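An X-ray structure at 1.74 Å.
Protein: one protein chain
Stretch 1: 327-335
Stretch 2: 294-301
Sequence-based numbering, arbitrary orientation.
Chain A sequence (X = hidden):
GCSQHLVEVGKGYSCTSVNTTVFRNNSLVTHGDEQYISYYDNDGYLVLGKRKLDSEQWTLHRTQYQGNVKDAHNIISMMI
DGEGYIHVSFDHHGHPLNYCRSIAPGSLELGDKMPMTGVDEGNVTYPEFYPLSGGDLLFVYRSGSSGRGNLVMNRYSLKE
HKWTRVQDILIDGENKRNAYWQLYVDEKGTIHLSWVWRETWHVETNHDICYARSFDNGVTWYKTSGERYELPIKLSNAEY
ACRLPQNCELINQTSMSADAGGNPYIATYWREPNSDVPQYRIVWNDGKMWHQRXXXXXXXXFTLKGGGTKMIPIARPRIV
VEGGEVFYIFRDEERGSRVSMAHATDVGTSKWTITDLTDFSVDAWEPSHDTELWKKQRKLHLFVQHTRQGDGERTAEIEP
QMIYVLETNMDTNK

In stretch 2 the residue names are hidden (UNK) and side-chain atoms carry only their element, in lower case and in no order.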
# COMPACT_ATOMS: atom_id res chain seq x y z
N PHE A 327 -9.29 -8.05 10.13
CA PHE A 327 -8.33 -7.41 11.01
C PHE A 327 -7.91 -6.09 10.35
O PHE A 327 -7.32 -6.10 9.26
CB PHE A 327 -7.13 -8.32 11.20
CG PHE A 327 -7.51 -9.67 11.71
CD1 PHE A 327 -7.92 -10.67 10.85
CD2 PHE A 327 -7.50 -9.93 13.08
CE1 PHE A 327 -8.29 -11.92 11.32
CE2 PHE A 327 -7.88 -11.18 13.55
CZ PHE A 327 -8.29 -12.17 12.67
N TYR A 328 -8.17 -5.00 11.05
CA TYR A 328 -8.08 -3.64 10.52
C TYR A 328 -7.06 -2.85 11.34
O TYR A 328 -7.26 -2.58 12.53
CB TYR A 328 -9.46 -3.02 10.62
CG TYR A 328 -9.72 -1.74 9.85
CD1 TYR A 328 -9.21 -0.52 10.29
CD2 TYR A 328 -10.55 -1.73 8.71
CE1 TYR A 328 -9.47 0.64 9.62
CE2 TYR A 328 -10.81 -0.56 8.03
CZ TYR A 328 -10.25 0.61 8.49
OH TYR A 328 -10.56 1.78 7.83
N ILE A 329 -5.94 -2.51 10.70
CA ILE A 329 -4.79 -1.92 11.36
C ILE A 329 -4.74 -0.40 11.13
O ILE A 329 -4.91 0.07 9.98
CB ILE A 329 -3.48 -2.57 10.89
CG1 ILE A 329 -3.55 -4.09 10.98
CG2 ILE A 329 -2.32 -2.05 11.72
CD1 ILE A 329 -3.76 -4.63 12.39
N PHE A 330 -4.61 0.35 12.22
CA PHE A 330 -4.62 1.79 12.17
C PHE A 330 -3.76 2.43 13.27
O PHE A 330 -3.06 1.74 14.00
CB PHE A 330 -6.06 2.29 12.22
CG PHE A 330 -6.74 2.12 13.54
CD1 PHE A 330 -7.30 0.90 13.91
CD2 PHE A 330 -6.92 3.21 14.40
CE1 PHE A 330 -8.02 0.77 15.09
CE2 PHE A 330 -7.60 3.07 15.60
CZ PHE A 330 -8.13 1.84 15.95
N ARG A 331 -3.78 3.75 13.31
CA ARG A 331 -3.06 4.51 14.35
C ARG A 331 -3.84 5.79 14.54
O ARG A 331 -4.16 6.47 13.57
CB ARG A 331 -1.62 4.74 13.89
CG ARG A 331 -0.77 5.70 14.72
CD ARG A 331 -0.96 7.15 14.33
NE ARG A 331 -0.46 7.39 12.99
CZ ARG A 331 -0.69 8.48 12.25
NH1 ARG A 331 -1.47 9.47 12.68
NH2 ARG A 331 -0.11 8.57 11.07
N ASP A 332 -4.08 6.15 15.80
CA ASP A 332 -4.98 7.27 16.11
C ASP A 332 -4.44 8.07 17.29
O ASP A 332 -4.16 7.50 18.35
CB ASP A 332 -6.38 6.70 16.39
CG ASP A 332 -7.51 7.76 16.41
OD1 ASP A 332 -7.29 8.95 16.73
OD2 ASP A 332 -8.67 7.32 16.16
N GLU A 333 -4.32 9.38 17.12
CA GLU A 333 -4.00 10.28 18.25
C GLU A 333 -4.91 10.08 19.46
O GLU A 333 -4.46 10.21 20.62
CB GLU A 333 -4.07 11.75 17.85
CG GLU A 333 -2.82 12.25 17.16
CD GLU A 333 -2.75 13.77 17.05
OE1 GLU A 333 -3.58 14.48 17.69
OE2 GLU A 333 -1.87 14.25 16.31
N GLU A 334 -6.17 9.74 19.22
CA GLU A 334 -7.10 9.43 20.31
C GLU A 334 -6.67 8.26 21.17
O GLU A 334 -7.16 8.12 22.28
CB GLU A 334 -8.51 9.07 19.78
CG GLU A 334 -9.32 10.27 19.38
CD GLU A 334 -10.82 9.98 19.23
OE1 GLU A 334 -11.27 8.84 19.39
OE2 GLU A 334 -11.54 10.93 18.96
N ARG A 335 -5.86 7.35 20.60
CA ARG A 335 -5.34 6.21 21.33
C ARG A 335 -3.84 6.36 21.61
O ARG A 335 -3.14 5.37 21.77
CB ARG A 335 -5.59 4.93 20.54
CG ARG A 335 -7.08 4.68 20.26
CD ARG A 335 -7.36 3.27 19.74
NE ARG A 335 -7.08 2.25 20.73
CZ ARG A 335 -7.93 1.80 21.64
NH1 ARG A 335 -9.17 2.28 21.72
NH2 ARG A 335 -7.54 0.88 22.50
N UNK A 294 -18.74 1.52 9.38
CA UNK A 294 -17.89 2.40 10.18
C UNK A 294 -17.22 1.56 11.29
O UNK A 294 -17.86 0.77 11.97
c UNK A 294 -17.94 4.51 11.63
c UNK A 294 -18.84 5.60 12.19
o UNK A 294 -19.87 5.93 11.60
c UNK A 294 -18.72 3.50 10.79
n UNK A 294 -18.42 6.20 13.30
N UNK A 295 -15.93 1.77 11.46
CA UNK A 295 -15.11 0.91 12.29
C UNK A 295 -15.03 1.39 13.72
O UNK A 295 -15.17 0.58 14.64
c UNK A 295 -12.85 -0.21 12.57
c UNK A 295 -13.64 0.43 10.27
c UNK A 295 -13.66 0.80 11.75
c UNK A 295 -14.33 -0.86 9.90
N UNK A 296 -14.79 2.68 13.95
CA UNK A 296 -14.72 3.17 15.35
C UNK A 296 -15.67 4.35 15.54
O UNK A 296 -16.35 4.73 14.61
c UNK A 296 -12.32 2.30 15.61
o UNK A 296 -12.76 4.61 15.18
c UNK A 296 -13.27 3.48 15.84
N UNK A 297 -15.79 4.84 16.76
CA UNK A 297 -16.64 5.98 17.05
C UNK A 297 -15.75 7.08 17.60
O UNK A 297 -15.75 7.38 18.79
o UNK A 297 -18.93 7.65 17.35
c UNK A 297 -18.75 6.80 18.26
c UNK A 297 -17.77 5.63 18.04
o UNK A 297 -19.35 6.87 19.36
N UNK A 298 -14.93 7.64 16.72
CA UNK A 298 -14.02 8.72 17.09
C UNK A 298 -14.81 9.96 17.52
O UNK A 298 -15.86 10.24 16.98
c UNK A 298 -10.14 10.50 14.87
n UNK A 298 -10.97 11.32 14.22
c UNK A 298 -13.12 9.09 15.91
n UNK A 298 -9.12 11.02 15.53
c UNK A 298 -12.33 7.95 15.30
n UNK A 298 -10.28 9.17 14.83
c UNK A 298 -11.37 8.42 14.21
N UNK A 299 -14.23 10.73 18.44
CA UNK A 299 -14.79 11.96 18.99
C UNK A 299 -14.09 13.24 18.55
O UNK A 299 -14.65 14.33 18.69
c UNK A 299 -14.64 11.91 20.53
c UNK A 299 -16.83 10.80 20.82
c UNK A 299 -15.37 10.75 21.19
n UNK A 299 -17.28 9.86 19.98
o UNK A 299 -17.55 11.70 21.24
N UNK A 300 -12.85 13.12 18.11
CA UNK A 300 -11.96 14.26 17.90
C UNK A 300 -11.92 14.65 16.42
O UNK A 300 -11.48 13.87 15.58
c UNK A 300 -9.65 15.18 18.44
o UNK A 300 -10.64 13.34 19.68
c UNK A 300 -10.54 13.93 18.38
N UNK A 301 -12.41 15.86 16.11
CA UNK A 301 -12.46 16.34 14.74
C UNK A 301 -11.11 16.68 14.17
O UNK A 301 -10.18 17.00 14.92
c UNK A 301 -13.17 18.08 16.24
c UNK A 301 -13.06 16.80 17.04
c UNK A 301 -13.31 17.61 14.82
O HOH W 1 -10.32 5.19 16.51

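Position 294 carries three side-chain carbons in an extended chain, the third bearing one oxygen and one nitrogen, and none of them reaches stretch 1. A terminal amide on a chain of this length is glutamine. In Gln 294 both chi1 and chi2 are t, and NE2 donates to the backbone O of position 296 at 2.9 Å, which keeps the amide within its own stretch.

At position 295 there are four carbons and no heteroatom, forked at the first, with one arm two carbons long; a carbon of the fork lies over the Tyr 328 ring. This is the branching of isoleucine. The CA-to-CB bond of Ile 295 points toward stretch 1, and CG1 lies 3.7 Å from CE2 of Tyr 328. The same carbon sits 3.9 Å from the centroid of the Tyr 328 ring and 19° off its normal, a CH-pi contact over the face.

Position 296 has one carbon carrying an oxygen and a second carbon, and the carbon arm approaches the ring of Phe 330 obliquely. A one-carbon fork with one oxygen arm and one carbon arm is threonine. CG2 of Thr 296 lies 4.2 Å from CZ of Phe 330. OG1 of Thr 296 lies 2.8 Å from O of water 1, which in turn donates a hydrogen bond to OD2 of Asp 332 at 2.7 Å.

Position 297 shows two carbons, the second bearing two oxygens, with no contact to stretch 1: a short carboxylate, hence aspartate. The CA-to-CB bond of Asp 297 points away from stretch 1.

The side chain at position 298 runs through three carbons to a nitrogen, then to a carbon carrying two more nitrogens, and two of its nitrogens meet the Asp 332 carboxylate. That guanidinium identifies arginine. Although its CA-to-CB bond points sideways, the end of Arg 298 comes nearer: NE donates to OD2 of Asp 332 at 2.8 Å and NH2 to OD1 of Asp 332 at 3.0 Å, a two-pronged salt bridge. NH1 turns back to the backbone O of position 300 at 2.9 Å.

Position 299 has three carbons, the last with one oxygen and one nitrogen, and its backbone N meets Glu 334; it is a second glutamine. The end of Gln 299 leads away, and NE2 of Gln 299 donates a hydrogen bond to O of Asp 297 at 3.1 Å, yet its backbone N donates to OE2 of Glu 334 at 2.7 Å.

Position 300 again has one carbon bearing an oxygen and a carbon, and the oxygen meets the Glu 334 carboxylate: threonine. Both N and OG1 of Thr 300 donate to OE2 of Glu 334, each at 2.7 Å.

At position 301 three carbons close a ring onto the backbone nitrogen and touch nothing on stretch 1, so it is proline. The CA-to-CB bond of Pro 301 points away from stretch 1.

The contact thus passes from apolar packing at Tyr 328 and Phe 330 to charge and hydrogen bonding at Asp 332 and Glu 334. Asp 332 holds the arginine at the guanidinium edge and, through OD1, also accepts from N of Glu 334 at 2.8 Å. OE2 of Glu 334 gathers three donors and lies over the guanidinium face, adding charge attraction without a direct hydrogen bond to Arg 298.

Stretch 2, residues 294-301: QITDRQTP
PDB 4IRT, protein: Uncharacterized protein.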